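Local structure of beta-L-arabinobiosidase (Bacteroides thetaiotaomicron, 5MQR) at residues C710-W721 against N1017-T1027. The protein is a multidomain glycoside hydrolase of plant pectin metabolism, a beta-L-arabinobiosidase that possibly also acts as an exo-alpha-sialidase. Numbering follows the deposited sequence.
Sequences CAIGHHIYESRW and NHSTFNDLMIT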
ATOM      1  N   CYS A 710      32.218  26.138   7.883  1.00 26.26           N
ATOM      2  CA  CYS A 710      31.057  27.012   8.042  1.00 26.59           C
ATOM      3  C   CYS A 710      29.730  26.270   8.171  1.00 25.32           C
ATOM      4  O   CYS A 710      28.965  26.542   9.104  1.00 25.31           O
ATOM      5  CB  CYS A 710      30.995  27.989   6.857  1.00 27.24           C
ATOM      6  SG  CYS A 710      29.548  29.043   6.914  1.00 29.38           S
ATOM      7  N   ALA A 711      29.490  25.325   7.255  1.00 24.13           N
ATOM      8  CA  ALA A 711      28.202  24.607   7.147  1.00 23.61           C
ATOM      9  C   ALA A 711      28.198  23.141   7.646  1.00 23.37           C
ATOM     10  O   ALA A 711      27.310  22.359   7.278  1.00 23.28           O
ATOM     11  CB  ALA A 711      27.711  24.663   5.699  1.00 22.98           C
ATOM     12  N   ILE A 712      29.148  22.769   8.502  1.00 23.48           N
ATOM     13  CA  ILE A 712      29.206  21.386   9.016  1.00 23.31           C
ATOM     14  C   ILE A 712      27.879  20.951   9.645  1.00 22.80           C
ATOM     15  O   ILE A 712      27.441  19.819   9.441  1.00 22.08           O
ATOM     16  CB  ILE A 712      30.354  21.167  10.030  1.00 23.60           C
ATOM     17  CG1 ILE A 712      31.723  21.380   9.348  1.00 23.77           C
ATOM     18  CG2 ILE A 712      30.275  19.749  10.582  1.00 23.64           C
ATOM     19  CD1 ILE A 712      32.889  21.418  10.298  1.00 24.18           C
ATOM     20  N   GLY A 713      27.260  21.841  10.425  1.00 23.14           N
ATOM     21  CA  GLY A 713      25.963  21.556  11.056  1.00 23.16           C
ATOM     22  C   GLY A 713      24.886  21.122  10.052  1.00 22.86           C
ATOM     23  O   GLY A 713      24.239  20.099  10.247  1.00 22.44           O
ATOM     24  N   HIS A 714      24.748  21.890   8.963  1.00 23.07           N
ATOM     25  CA  HIS A 714      23.905  21.527   7.830  1.00 23.03           C
ATOM     26  C   HIS A 714      24.336  20.196   7.205  1.00 23.03           C
ATOM     27  O   HIS A 714      23.475  19.371   6.898  1.00 22.87           O
ATOM     28  CB  HIS A 714      23.935  22.600   6.725  1.00 23.15           C
ATOM     29  CG  HIS A 714      23.232  23.880   7.068  1.00 23.82           C
ATOM     30  ND1 HIS A 714      22.000  23.925   7.687  1.00 24.08           N
ATOM     31  CD2 HIS A 714      23.565  25.167   6.813  1.00 24.61           C
ATOM     32  CE1 HIS A 714      21.612  25.181   7.812  1.00 24.67           C
ATOM     33  NE2 HIS A 714      22.546  25.959   7.296  1.00 24.97           N
ATOM     34  N   HIS A 715      25.648  20.003   6.991  1.00 22.70           N
ATOM     35  CA  HIS A 715      26.160  18.746   6.406  1.00 22.39           C
ATOM     36  C   HIS A 715      25.705  17.522   7.193  1.00 21.84           C
ATOM     37  O   HIS A 715      25.296  16.520   6.612  1.00 20.58           O
ATOM     38  CB  HIS A 715      27.690  18.725   6.274  1.00 23.05           C
ATOM     39  CG  HIS A 715      28.227  19.786   5.365  1.00 23.76           C
ATOM     40  ND1 HIS A 715      29.546  20.178   5.378  1.00 24.33           N
ATOM     41  CD2 HIS A 715      27.606  20.574   4.447  1.00 23.78           C
ATOM     42  CE1 HIS A 715      29.720  21.144   4.487  1.00 24.46           C
ATOM     43  NE2 HIS A 715      28.557  21.398   3.905  1.00 23.68           N
ATOM     44  N   ILE A 716      25.760  17.622   8.514  1.00 21.99           N
ATOM     45  CA  ILE A 716      25.386  16.508   9.373  1.00 21.90           C
ATOM     46  C   ILE A 716      23.876  16.323   9.382  1.00 21.43           C
ATOM     47  O   ILE A 716      23.394  15.190   9.314  1.00 21.07           O
ATOM     48  CB  ILE A 716      25.936  16.683  10.798  1.00 22.03           C
ATOM     49  CG1 ILE A 716      27.464  16.667  10.751  1.00 22.41           C
ATOM     50  CG2 ILE A 716      25.418  15.589  11.715  1.00 21.91           C
ATOM     51  CD1 ILE A 716      28.135  17.209  11.990  1.00 22.72           C
ATOM     52  N   TYR A 717      23.135  17.420   9.490  1.00 21.52           N
ATOM     53  CA  TYR A 717      21.659  17.341   9.505  1.00 21.37           C
ATOM     54  C   TYR A 717      21.113  16.729   8.203  1.00 21.25           C
ATOM     55  O   TYR A 717      20.145  15.965   8.233  1.00 20.81           O
ATOM     56  CB  TYR A 717      21.005  18.696   9.783  1.00 21.29           C
ATOM     57  CG  TYR A 717      20.672  19.000  11.252  1.00 21.95           C
ATOM     58  CD1 TYR A 717      21.649  19.385  12.164  1.00 22.10           C
ATOM     59  CD2 TYR A 717      19.345  18.952  11.710  1.00 21.95           C
ATOM     60  CE1 TYR A 717      21.319  19.683  13.477  1.00 22.40           C
ATOM     61  CE2 TYR A 717      19.014  19.251  13.008  1.00 22.08           C
ATOM     62  CZ  TYR A 717      20.000  19.605  13.902  1.00 22.59           C
ATOM     63  OH  TYR A 717      19.628  19.872  15.212  1.00 22.91           O
ATOM     64  N   GLU A 718      21.737  17.047   7.069  1.00 21.15           N
ATOM     65  CA  GLU A 718      21.332  16.469   5.800  1.00 20.77           C
ATOM     66  C   GLU A 718      21.813  15.037   5.657  1.00 20.89           C
ATOM     67  O   GLU A 718      21.039  14.164   5.261  1.00 20.63           O
ATOM     68  CB  GLU A 718      21.851  17.274   4.621  1.00 20.75           C
ATOM     69  CG  GLU A 718      21.207  16.925   3.269  1.00 20.25           C
ATOM     70  CD  GLU A 718      19.921  17.700   2.993  1.00 20.13           C
ATOM     71  OE1 GLU A 718      19.280  18.173   3.965  1.00 19.59           O
ATOM     72  OE2 GLU A 718      19.556  17.853   1.800  1.00 19.34           O
ATOM     73  N   SER A 719      23.082  14.804   5.956  1.00 20.95           N
ATOM     74  CA  SER A 719      23.705  13.520   5.684  1.00 20.88           C
ATOM     75  C   SER A 719      23.310  12.424   6.659  1.00 21.21           C
ATOM     76  O   SER A 719      23.593  11.257   6.407  1.00 20.95           O
ATOM     77  CB  SER A 719      25.219  13.654   5.651  1.00 21.18           C
ATOM     78  OG  SER A 719      25.607  14.622   4.681  1.00 21.65           O
ATOM     79  N   ARG A 720      22.661  12.780   7.769  1.00 21.59           N
ATOM     80  CA  ARG A 720      22.293  11.778   8.775  1.00 21.59           C
ATOM     81  C   ARG A 720      21.285  10.758   8.240  1.00 21.39           C
ATOM     82  O   ARG A 720      21.141   9.697   8.836  1.00 21.81           O
ATOM     83  CB  ARG A 720      21.786  12.427  10.063  1.00 21.67           C
ATOM     84  CG  ARG A 720      20.438  13.130   9.933  1.00 21.35           C
ATOM     85  CD  ARG A 720      20.092  13.889  11.204  1.00 21.47           C
ATOM     86  NE  ARG A 720      18.958  14.799  10.997  1.00 21.06           N
ATOM     87  CZ  ARG A 720      18.121  15.221  11.952  1.00 20.96           C
ATOM     88  NH1 ARG A 720      18.245  14.790  13.202  1.00 21.24           N
ATOM     89  NH2 ARG A 720      17.125  16.059  11.645  1.00 20.69           N
ATOM     90  N   TRP A 721      20.620  11.079   7.120  1.00 21.03           N
ATOM     91  CA  TRP A 721      19.622  10.206   6.490  1.00 20.55           C
ATOM     92  C   TRP A 721      20.179   9.176   5.525  1.00 20.70           C
ATOM     93  O   TRP A 721      19.444   8.292   5.078  1.00 20.52           O
ATOM     94  CB  TRP A 721      18.535  11.049   5.793  1.00 19.66           C
ATOM     95  CG  TRP A 721      17.867  11.956   6.750  1.00 19.47           C
ATOM     96  CD1 TRP A 721      18.086  13.295   6.886  1.00 19.41           C
ATOM     97  CD2 TRP A 721      16.920  11.600   7.765  1.00 19.31           C
ATOM     98  NE1 TRP A 721      17.315  13.798   7.894  1.00 19.40           N
ATOM     99  CE2 TRP A 721      16.597  12.778   8.461  1.00 19.15           C
ATOM    100  CE3 TRP A 721      16.311  10.399   8.154  1.00 19.19           C
ATOM    101  CZ2 TRP A 721      15.701  12.798   9.520  1.00 19.32           C
ATOM    102  CZ3 TRP A 721      15.417  10.418   9.209  1.00 19.24           C
ATOM    103  CH2 TRP A 721      15.115  11.623   9.883  1.00 19.47           C
ATOM    104  N   ASN A1017      27.127  23.289  -1.400  1.00 20.63           N
ATOM    105  CA  ASN A1017      26.717  22.458  -0.285  1.00 20.32           C
ATOM    106  C   ASN A1017      26.896  23.235   1.012  1.00 20.35           C
ATOM    107  O   ASN A1017      27.915  23.117   1.688  1.00 20.21           O
ATOM    108  CB  ASN A1017      27.539  21.169  -0.278  1.00 20.42           C
ATOM    109  CG  ASN A1017      27.129  20.237   0.840  1.00 20.37           C
ATOM    110  OD1 ASN A1017      25.967  20.267   1.295  1.00 20.30           O
ATOM    111  ND2 ASN A1017      28.080  19.433   1.327  1.00 20.32           N
ATOM    112  N   HIS A1018      25.866  24.007   1.333  1.00 20.33           N
ATOM    113  CA  HIS A1018      25.929  25.066   2.314  1.00 21.07           C
ATOM    114  C   HIS A1018      24.554  25.267   2.939  1.00 21.19           C
ATOM    115  O   HIS A1018      24.214  26.347   3.393  1.00 21.90           O
ATOM    116  CB  HIS A1018      26.358  26.319   1.539  1.00 21.60           C
ATOM    117  CG  HIS A1018      26.787  27.475   2.369  1.00 21.96           C
ATOM    118  ND1 HIS A1018      26.153  28.694   2.299  1.00 22.45           N
ATOM    119  CD2 HIS A1018      27.844  27.646   3.200  1.00 22.53           C
ATOM    120  CE1 HIS A1018      26.773  29.560   3.083  1.00 22.32           C
ATOM    121  NE2 HIS A1018      27.797  28.949   3.646  1.00 22.63           N
ATOM    122  N   SER A1019      23.776  24.199   3.000  1.00 20.85           N
ATOM    123  CA  SER A1019      22.374  24.277   3.382  1.00 20.85           C
ATOM    124  C   SER A1019      21.828  22.875   3.505  1.00 20.41           C
ATOM    125  O   SER A1019      22.461  21.898   3.084  1.00 19.75           O
ATOM    126  CB  SER A1019      21.539  25.014   2.307  1.00 20.82           C
ATOM    127  OG  SER A1019      21.540  24.294   1.068  1.00 20.19           O
ATOM    128  N   THR A1020      20.641  22.785   4.086  1.00 20.63           N
ATOM    129  CA  THR A1020      19.859  21.549   4.034  1.00 20.26           C
ATOM    130  C   THR A1020      18.678  21.766   3.087  1.00 20.04           C
ATOM    131  O   THR A1020      18.317  22.902   2.736  1.00 19.46           O
ATOM    132  CB  THR A1020      19.379  21.094   5.431  1.00 20.26           C
ATOM    133  OG1 THR A1020      18.461  22.034   5.986  1.00 19.98           O
ATOM    134  CG2 THR A1020      20.559  20.895   6.399  1.00 20.52           C
ATOM    135  N   PHE A1021      18.125  20.641   2.660  1.00 20.37           N
ATOM    136  CA  PHE A1021      16.886  20.581   1.908  1.00 20.99           C
ATOM    137  C   PHE A1021      16.097  19.318   2.258  1.00 20.75           C
ATOM    138  O   PHE A1021      14.952  19.381   2.658  1.00 20.76           O
ATOM    139  CB  PHE A1021      17.103  20.653   0.379  1.00 21.13           C
ATOM    140  CG  PHE A1021      15.823  20.579  -0.365  1.00 21.43           C
ATOM    141  CD1 PHE A1021      14.986  21.682  -0.417  1.00 22.00           C
ATOM    142  CD2 PHE A1021      15.388  19.384  -0.911  1.00 21.76           C
ATOM    143  CE1 PHE A1021      13.752  21.627  -1.047  1.00 21.85           C
ATOM    144  CE2 PHE A1021      14.151  19.321  -1.544  1.00 22.16           C
ATOM    145  CZ  PHE A1021      13.340  20.448  -1.608  1.00 21.97           C
ATOM    146  N   ASN A1022      16.703  18.171   2.041  1.00 20.92           N
ATOM    147  CA  ASN A1022      16.048  16.934   2.306  1.00 20.69           C
ATOM    148  C   ASN A1022      15.849  16.670   3.786  1.00 20.67           C
ATOM    149  O   ASN A1022      14.925  15.925   4.161  1.00 20.37           O
ATOM    150  CB  ASN A1022      16.786  15.819   1.602  1.00 21.32           C
ATOM    151  CG  ASN A1022      16.501  15.801   0.109  1.00 21.65           C
ATOM    152  OD1 ASN A1022      15.398  16.151  -0.328  1.00 22.06           O
ATOM    153  ND2 ASN A1022      17.459  15.331  -0.676  1.00 22.05           N
ATOM    154  N   ASP A1023      16.653  17.290   4.642  1.00 20.65           N
ATOM    155  CA  ASP A1023      16.374  17.211   6.055  1.00 20.90           C
ATOM    156  C   ASP A1023      15.065  17.893   6.366  1.00 20.67           C
ATOM    157  O   ASP A1023      14.333  17.465   7.250  1.00 19.97           O
ATOM    158  CB  ASP A1023      17.468  17.816   6.906  1.00 21.56           C
ATOM    159  CG  ASP A1023      17.180  17.659   8.379  1.00 21.89           C
ATOM    160  OD1 ASP A1023      16.953  16.504   8.838  1.00 22.31           O
ATOM    161  OD2 ASP A1023      17.110  18.688   9.062  1.00 22.40           O
ATOM    162  N   LEU A1024      14.787  18.964   5.633  1.00 21.30           N
ATOM    163  CA  LEU A1024      13.539  19.732   5.784  1.00 21.70           C
ATOM    164  C   LEU A1024      12.366  18.934   5.228  1.00 21.58           C
ATOM    165  O   LEU A1024      11.284  18.933   5.811  1.00 22.00           O
ATOM    166  CB  LEU A1024      13.612  21.076   5.052  1.00 21.89           C
ATOM    167  CG  LEU A1024      14.854  21.943   5.265  1.00 22.45           C
ATOM    168  CD1 LEU A1024      14.791  23.144   4.335  1.00 22.61           C
ATOM    169  CD2 LEU A1024      14.981  22.389   6.723  1.00 22.73           C
HETATM  170  N   MSE A1025      12.584  18.269   4.096  1.00 21.52           N
HETATM  171  CA  MSE A1025      11.561  17.423   3.495  1.00 22.00           C
HETATM  172  C   MSE A1025      11.152  16.324   4.464  1.00 21.93           C
HETATM  173  O   MSE A1025       9.977  16.119   4.706  1.00 21.93           O
HETATM  174  CB  MSE A1025      12.041  16.816   2.181  1.00 22.41           C
HETATM  175  CG  MSE A1025      12.330  17.828   1.072  1.00 23.03           C
HETATM  176 SE   MSE A1025      10.636  18.484   0.321  1.00 24.52          SE
HETATM  177  CE  MSE A1025      10.304  16.836  -0.717  1.00 23.62           C
ATOM    178  N   ILE A1026      12.138  15.658   5.055  1.00 22.21           N
ATOM    179  CA  ILE A1026      11.923  14.513   5.914  1.00 22.12           C
ATOM    180  C   ILE A1026      11.368  14.890   7.291  1.00 22.37           C
ATOM    181  O   ILE A1026      10.434  14.232   7.793  1.00 21.88           O
ATOM    182  CB  ILE A1026      13.222  13.709   6.057  1.00 22.39           C
ATOM    183  CG1 ILE A1026      13.588  13.086   4.708  1.00 22.36           C
ATOM    184  CG2 ILE A1026      13.087  12.606   7.110  1.00 22.96           C
ATOM    185  CD1 ILE A1026      15.004  12.534   4.632  1.00 22.53           C
ATOM    186  N   THR A1027      11.925  15.926   7.910  1.00 22.23           N
ATOM    187  CA  THR A1027      11.549  16.260   9.287  1.00 22.62           C
ATOM    188  C   THR A1027      10.469  17.320   9.425  1.00 23.21           C
ATOM    189  O   THR A1027       9.883  17.430  10.502  1.00 23.71           O
ATOM    190  CB  THR A1027      12.754  16.705  10.158  1.00 22.28           C
ATOM    191  OG1 THR A1027      13.310  17.914   9.637  1.00 21.85           O
ATOM    192  CG2 THR A1027      13.802  15.637  10.208  1.00 22.02           C
TER
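The indole of W721 lies between I1026 CG2, centred over one face of its six-membered ring in a CH-pi contact, and R720 CG over the opposite face, while D1023 OD1 sits at its edge. W721 NE1 gives D1023 OD1 a nearly straight bond (2.9 Å, 171°) on the anti lone pair, and R720 NH2 reaches the same oxygen on the syn side in a salt bridge of 2.8 Å. The guanidinium is itself sandwiched, Y717 CD2 over one face and W721 CZ2 over the other, and its NH1 is bound to A760 O. With an alanine in place of W721, D1023 OD1 would probably lose its anti-side donor and I1026 CG2 its aromatic face, and the guanidinium, without the indole on one side, might be freer to turn. Further along, the H714 ring takes S1019 CA over one face, 4.0 Å from the ring centroid, and meets F949 and W753 edge-to-face. The H715 imidazole has A711 O over one face and N1017 ND2, bonded to T693 O, over the other; its NE2 donates to N1017 O at 2.9 Å, an acceptor in the imidazole plane although the nitrogen stands above the carbonyl plane.

Both segments belong to the helical, MGH1-like glycoside hydrolase domain, where helices 666-680, 754-765 and 948-964 pack around them, consistent with the (alpha/alpha)6 barrel of six-hairpin glycosidases. Between the flat groups E718 illustrates how a buried carboxylate can receive the start of a helix: OE1 accepts from F1021 N (3.0 Å) and D1023 N (2.9 Å), which approach from opposite faces of the carboxylate plane, and OE2 from N1022 N (2.9 Å). It thus grips the N-H groups of the N-cap residue F1021 and of the first turn of helix 1022-1029, where its negative charge would probably be favoured by the helix dipole. The bend at chi2 (87°) turns the carboxylate toward these amides.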